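Local coordinates for protein periplasmic chaperone Spy (Escherichia coli, PDB 5WO2) that acts as an ATP-independent periplasmic chaperone that, as a cradle-shaped homodimer, limits protein aggregation and lets substrates fold while bound to it, at residues 44-48 and 49-53. Sequence-based numbering, arbitrary orientation.
With ZN (zinc ion), chain X.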
# COMPACT_ATOMS: atom_id res chain seq x y z
N ASP B 44 -7.62 0.05 24.46
CA ASP B 44 -7.96 -1.07 25.31
C ASP B 44 -8.95 -2.02 24.64
O ASP B 44 -9.03 -3.19 25.00
CB ASP B 44 -8.54 -0.62 26.66
CG ASP B 44 -7.47 -0.09 27.64
OD1 ASP B 44 -6.26 -0.18 27.33
OD2 ASP B 44 -7.82 0.40 28.75
N THR B 45 -9.77 -1.50 23.72
CA THR B 45 -10.74 -2.33 23.01
C THR B 45 -10.69 -1.96 21.54
O THR B 45 -10.23 -0.88 21.19
CB THR B 45 -12.18 -2.12 23.52
OG1 THR B 45 -12.46 -0.73 23.52
CG2 THR B 45 -12.34 -2.66 24.91
N PHE B 46 -11.09 -2.89 20.68
CA PHE B 46 -11.13 -2.59 19.25
C PHE B 46 -12.47 -1.95 18.92
O PHE B 46 -13.52 -2.50 19.21
CB PHE B 46 -10.95 -3.86 18.44
CG PHE B 46 -11.01 -3.65 16.94
CD1 PHE B 46 -10.03 -2.93 16.32
CD2 PHE B 46 -12.02 -4.20 16.19
CE1 PHE B 46 -10.10 -2.74 14.93
CE2 PHE B 46 -12.09 -4.02 14.84
CZ PHE B 46 -11.13 -3.27 14.20
N ASP B 47 -12.42 -0.79 18.29
CA ASP B 47 -13.62 -0.06 17.93
C ASP B 47 -13.87 -0.16 16.43
O ASP B 47 -13.28 0.56 15.66
CB ASP B 47 -13.45 1.39 18.36
CG ASP B 47 -14.70 2.22 18.19
OD1 ASP B 47 -15.54 2.03 17.27
OD2 ASP B 47 -14.85 3.13 19.02
N LYS B 48 -14.77 -1.04 16.02
CA LYS B 48 -14.87 -1.37 14.60
C LYS B 48 -15.35 -0.17 13.82
O LYS B 48 -14.83 0.09 12.76
CB LYS B 48 -15.80 -2.54 14.38
CG LYS B 48 -15.86 -3.03 12.94
CD LYS B 48 -16.58 -4.35 13.00
CE LYS B 48 -16.85 -4.97 11.65
NZ LYS B 48 -17.24 -6.42 11.98
N VAL B 49 -16.31 0.56 14.37
CA VAL B 49 -16.88 1.69 13.59
C VAL B 49 -15.83 2.76 13.40
O VAL B 49 -15.70 3.34 12.33
CB VAL B 49 -18.14 2.27 14.28
CG1 VAL B 49 -18.63 3.56 13.57
CG2 VAL B 49 -19.22 1.20 14.25
N LYS B 50 -15.02 2.99 14.42
CA LYS B 50 -13.91 3.91 14.30
C LYS B 50 -12.87 3.41 13.30
O LYS B 50 -12.33 4.16 12.50
CB LYS B 50 -13.28 4.11 15.68
CG LYS B 50 -12.37 5.30 15.73
CD LYS B 50 -12.03 5.68 17.18
CE LYS B 50 -13.28 5.94 18.06
NZ LYS B 50 -14.38 6.70 17.37
N ALA B 51 -12.61 2.11 13.32
CA ALA B 51 -11.67 1.55 12.36
C ALA B 51 -12.20 1.69 10.95
O ALA B 51 -11.45 2.01 10.02
CB ALA B 51 -11.40 0.07 12.72
N GLU B 52 -13.48 1.48 10.77
CA GLU B 52 -14.06 1.65 9.44
C GLU B 52 -13.89 3.09 8.94
O GLU B 52 -13.64 3.32 7.75
CB GLU B 52 -15.52 1.26 9.43
CG GLU B 52 -15.72 -0.25 9.59
CD GLU B 52 -17.20 -0.68 9.63
OE1 GLU B 52 -17.97 -0.12 10.44
OE2 GLU B 52 -17.55 -1.62 8.90
N ALA B 53 -14.04 4.07 9.85
CA ALA B 53 -13.87 5.44 9.42
C ALA B 53 -12.43 5.75 8.98
O ALA B 53 -12.20 6.45 7.98
CB ALA B 53 -14.31 6.42 10.54
ZN ZN X . -6.13 1.25 29.50
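Asp-47 N-caps the helix that starts at Lys-48: its OD1 accepts a hydrogen bond from Lys-50 N at 3.1 Å. The bond is nearly straight at the hydrogen (165°), yet the donor stands 57° out of the carboxylate plane. CG lies anti to the backbone N (chi1 -173°), beside the carbonyl carbon, which brings the carboxylate to the Lys-50 amide and against Lys-50 CB (CG to CB 3.4 Å). The Lys-50 chain bends at its last two torsions and crosses the carboxylate, bringing CE to 3.4 Å from Asp-47 OD2; NZ, 4.0 Å from that oxygen, makes only a long salt bridge. Beyond the cap, Asp-47 O accepts from Ala-51 N at 2.9 Å and Lys-48 O from Glu-52 N at 2.8 Å. Phe-46 CZ meets Ala-51 CB at 3.7 Å, its ring oblique to the methyl, a hydrophobic staple spanning the N-cap. Further back, the Asp-44 carboxylate binds a zinc ion unevenly, OD2 at 2.0 Å and OD1 farther off. The Glu-52 carboxylate pairs with Lys-63 of the second subunit, whose Leu-67 packs on Ala-51 and Glu-71 on Phe-46. The cap thus ends the loop from helix 32-41 and begins helix 48-77 at the dimer interface.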